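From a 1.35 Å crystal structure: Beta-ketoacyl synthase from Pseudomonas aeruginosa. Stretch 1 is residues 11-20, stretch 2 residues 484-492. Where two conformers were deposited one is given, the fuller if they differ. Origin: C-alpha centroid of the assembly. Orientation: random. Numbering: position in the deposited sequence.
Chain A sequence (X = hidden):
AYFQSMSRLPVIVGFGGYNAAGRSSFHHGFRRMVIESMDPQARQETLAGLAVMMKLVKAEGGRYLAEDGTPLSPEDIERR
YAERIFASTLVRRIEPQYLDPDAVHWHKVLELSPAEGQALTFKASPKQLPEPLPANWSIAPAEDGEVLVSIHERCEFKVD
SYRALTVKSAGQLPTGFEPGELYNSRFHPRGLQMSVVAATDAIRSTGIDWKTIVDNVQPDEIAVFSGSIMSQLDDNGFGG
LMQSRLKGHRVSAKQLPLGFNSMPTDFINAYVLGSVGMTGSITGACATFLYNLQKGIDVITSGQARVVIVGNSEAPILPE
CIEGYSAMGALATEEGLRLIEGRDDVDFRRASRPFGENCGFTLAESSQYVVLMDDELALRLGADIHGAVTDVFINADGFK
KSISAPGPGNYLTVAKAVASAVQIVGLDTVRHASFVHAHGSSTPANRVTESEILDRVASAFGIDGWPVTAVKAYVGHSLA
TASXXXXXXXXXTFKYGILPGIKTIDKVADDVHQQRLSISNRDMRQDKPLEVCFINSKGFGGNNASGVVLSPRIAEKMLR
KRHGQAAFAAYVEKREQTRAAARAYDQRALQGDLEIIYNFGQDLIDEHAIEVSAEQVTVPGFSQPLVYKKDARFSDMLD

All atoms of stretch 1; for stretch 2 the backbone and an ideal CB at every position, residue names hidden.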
# COMPACT_ATOMS: atom_id res chain seq x y z
N VAL A 11 -0.02 -10.87 -22.44
CA VAL A 11 -0.25 -9.95 -23.55
C VAL A 11 -1.23 -8.87 -23.11
O VAL A 11 -2.15 -9.12 -22.33
CB VAL A 11 -0.72 -10.66 -24.83
CG1 VAL A 11 0.36 -11.61 -25.32
CG2 VAL A 11 -2.01 -11.40 -24.66
N ILE A 12 -1.00 -7.65 -23.62
CA ILE A 12 -1.84 -6.50 -23.32
C ILE A 12 -3.00 -6.48 -24.31
O ILE A 12 -2.78 -6.26 -25.51
CB ILE A 12 -1.05 -5.18 -23.41
CG1 ILE A 12 0.17 -5.19 -22.49
CG2 ILE A 12 -1.99 -4.00 -23.11
CD1 ILE A 12 1.14 -4.07 -22.76
N VAL A 13 -4.21 -6.74 -23.83
CA VAL A 13 -5.38 -6.84 -24.70
C VAL A 13 -6.29 -5.62 -24.62
O VAL A 13 -7.25 -5.50 -25.39
CB VAL A 13 -6.20 -8.13 -24.42
CG1 VAL A 13 -5.30 -9.37 -24.54
CG2 VAL A 13 -6.89 -8.08 -23.05
N GLY A 14 -5.98 -4.69 -23.71
CA GLY A 14 -6.75 -3.47 -23.58
C GLY A 14 -5.99 -2.50 -22.70
O GLY A 14 -5.10 -2.91 -21.97
N PHE A 15 -6.34 -1.22 -22.78
CA PHE A 15 -5.73 -0.20 -21.94
C PHE A 15 -6.58 1.04 -21.97
O PHE A 15 -7.25 1.32 -22.98
CB PHE A 15 -4.28 0.09 -22.37
CG PHE A 15 -4.14 0.66 -23.76
CD1 PHE A 15 -4.05 -0.16 -24.86
CD2 PHE A 15 -4.09 2.04 -23.95
CE1 PHE A 15 -3.93 0.38 -26.12
CE2 PHE A 15 -3.96 2.58 -25.19
CZ PHE A 15 -3.90 1.76 -26.29
N GLY A 16 -6.60 1.77 -20.87
CA GLY A 16 -7.40 2.97 -20.83
C GLY A 16 -7.13 3.78 -19.59
O GLY A 16 -6.40 3.31 -18.71
N GLY A 17 -7.73 4.95 -19.51
CA GLY A 17 -7.51 5.82 -18.37
C GLY A 17 -7.49 7.27 -18.77
O GLY A 17 -7.81 7.61 -19.91
N TYR A 18 -7.08 8.12 -17.83
CA TYR A 18 -7.12 9.58 -17.97
C TYR A 18 -5.96 10.22 -17.25
O TYR A 18 -5.67 9.91 -16.08
CB TYR A 18 -8.44 10.14 -17.43
CG TYR A 18 -9.62 9.63 -18.22
CD1 TYR A 18 -10.02 10.26 -19.39
CD2 TYR A 18 -10.31 8.49 -17.82
CE1 TYR A 18 -11.08 9.78 -20.14
CE2 TYR A 18 -11.35 7.99 -18.58
CZ TYR A 18 -11.74 8.65 -19.73
OH TYR A 18 -12.78 8.18 -20.50
N ASN A 19 -5.30 11.12 -17.97
CA ASN A 19 -4.30 12.01 -17.38
C ASN A 19 -4.37 13.36 -18.08
O ASN A 19 -5.34 13.63 -18.79
CB ASN A 19 -2.91 11.37 -17.39
CG ASN A 19 -2.39 11.11 -18.78
OD1 ASN A 19 -2.80 11.72 -19.76
ND2 ASN A 19 -1.41 10.22 -18.86
N ALA A 20 -3.36 14.20 -17.87
CA ALA A 20 -3.39 15.55 -18.41
C ALA A 20 -3.43 15.58 -19.93
O ALA A 20 -3.76 16.62 -20.51
CB ALA A 20 -2.18 16.35 -17.90
N UNK A 484 2.68 3.77 -15.26
CA UNK A 484 1.58 3.44 -16.16
C UNK A 484 1.47 4.51 -17.27
O UNK A 484 1.25 4.18 -18.42
CB UNK A 484 0.27 3.33 -15.38
N UNK A 485 1.61 5.78 -16.93
CA UNK A 485 1.68 6.83 -17.95
C UNK A 485 2.79 6.49 -18.97
O UNK A 485 2.64 6.69 -20.18
CB UNK A 485 1.94 8.19 -17.30
N UNK A 486 3.93 6.03 -18.46
CA UNK A 486 5.04 5.61 -19.33
C UNK A 486 4.65 4.44 -20.24
O UNK A 486 4.85 4.49 -21.46
CB UNK A 486 6.25 5.22 -18.48
N UNK A 487 4.14 3.37 -19.64
CA UNK A 487 3.77 2.17 -20.40
C UNK A 487 2.77 2.51 -21.49
O UNK A 487 2.92 2.10 -22.63
CB UNK A 487 3.19 1.10 -19.47
N UNK A 488 1.76 3.29 -21.16
CA UNK A 488 0.72 3.53 -22.13
C UNK A 488 1.25 4.39 -23.28
O UNK A 488 0.92 4.14 -24.44
CB UNK A 488 -0.48 4.20 -21.46
N UNK A 489 2.09 5.37 -22.97
CA UNK A 489 2.73 6.13 -24.03
C UNK A 489 3.56 5.23 -24.93
O UNK A 489 3.53 5.36 -26.16
CB UNK A 489 3.61 7.23 -23.44
N UNK A 490 4.28 4.28 -24.33
CA UNK A 490 5.09 3.35 -25.10
C UNK A 490 4.25 2.62 -26.15
O UNK A 490 4.71 2.38 -27.28
CB UNK A 490 5.76 2.34 -24.17
N UNK A 491 3.03 2.28 -25.79
CA UNK A 491 2.18 1.53 -26.70
C UNK A 491 1.84 2.37 -27.92
O UNK A 491 1.65 1.84 -29.01
CB UNK A 491 0.90 1.07 -25.99
N UNK A 492 1.76 3.67 -27.71
CA UNK A 492 1.52 4.60 -28.79
C UNK A 492 2.69 4.66 -29.76
O UNK A 492 2.50 4.76 -30.97
CB UNK A 492 1.23 5.99 -28.23

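Stretch 2 is helical throughout, and its axis passes 9.9 Å from that of strand 11-19, with 123° between their N-to-C directions. Each position is judged by its CA-to-CB bond and by the strand atoms its ideal CB approaches.

At position 484 the ideal CB has nothing of stretch 1 within 5.5 Å, so the strand sets no preference; the residue is A484.

Position 485 points its CA-to-CB bond sideways, yet the ideal CB lies 4.2 Å from ND2 of N19, an amide donor. A short side chain ending in an acceptor would suit: Asp or Asn, perhaps Ser; a longer Glu might also reach by folding back. The deposited residue is D485. With chi1 at -68° (m), its end comes nearer the strand, and N19 ND2 donates to D485 OD1 at 3.0 Å with an N-H...O angle of 165°, close to linear. A water reinforces the link, accepting from N19 ND2 (3.1 Å to the water O) and donating to D485 O (3.0 Å from the water O).

Position 486 is out of reach of the strand, which sets no preference there; it is Q486.

Position 487 points sideways, with no strand atom within 5.5 Å of its ideal CB. A long side chain could lean toward the strand, but nothing visible demands one. It is L487, whose CD1 comes no nearer to the strand than 4.5 Å, from I12 CD1.

Position 488 has F15 as its nearest CA neighbour across the stretches (7.5 Å CA to CA), and its ideal CB is 4.9 Å from F15 CD2. The bond points sideways, so a chain must bend or extend to reach the strand, and the F15 ring there suits apolar ones: Ile, Val, Leu or Met. The residue is I488. In the conformer given, its CG2 lies 4.1 Å from F15 CD2, oblique to the ring, while its CD1 lies 4.2 Å from G16 O.

Positions 489 and 490 are out of reach and unconstrained by the strand; they are S489 and A490.

Position 491 points toward the strand, its ideal CB 4.9 Å from F15 CZ, with I12 also on this side. Leu, Met or Ile would suit this apolar setting. L491 (m, t) places CD1 over one face of F15, 4.1 Å from the ring centroid and 21° off the normal, a CH-pi contact; its CD2 packs 4.0 Å from I12 CD1.

At position 492 an ideal CB would meet no strand atom but would be crowded by S489 O at 3.1 Å, a contact glycine avoids; it is G492.

Stretch 2 484-492: ADQLISALG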
# COMPACT_ATOMS: atom_id res chain seq x y z
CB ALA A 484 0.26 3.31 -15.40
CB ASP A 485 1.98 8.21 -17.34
CG ASP A 485 0.84 8.76 -16.50
OD1 ASP A 485 -0.34 8.40 -16.72
OD2 ASP A 485 1.15 9.61 -15.62
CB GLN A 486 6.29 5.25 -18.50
CG GLN A 486 6.90 6.39 -17.72
CD GLN A 486 7.99 5.89 -16.77
OE1 GLN A 486 7.71 5.28 -15.74
NE2 GLN A 486 9.22 6.14 -17.11
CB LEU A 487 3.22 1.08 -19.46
CG LEU A 487 2.70 -0.18 -20.19
CD1 LEU A 487 3.75 -0.74 -21.10
CD2 LEU A 487 2.22 -1.27 -19.21
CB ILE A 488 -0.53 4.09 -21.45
CG1 ILE A 488 -1.27 2.92 -20.77
CG2 ILE A 488 -1.44 4.78 -22.46
CD1 ILE A 488 -2.42 3.33 -19.95
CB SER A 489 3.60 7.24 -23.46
OG SER A 489 4.26 7.89 -24.53
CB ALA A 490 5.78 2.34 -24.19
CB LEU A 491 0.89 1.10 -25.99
CG LEU A 491 1.08 0.25 -24.73
CD1 LEU A 491 -0.28 -0.23 -24.23
CD2 LEU A 491 2.04 -0.93 -24.99
O HOH W 1 0.33 8.52 -20.73
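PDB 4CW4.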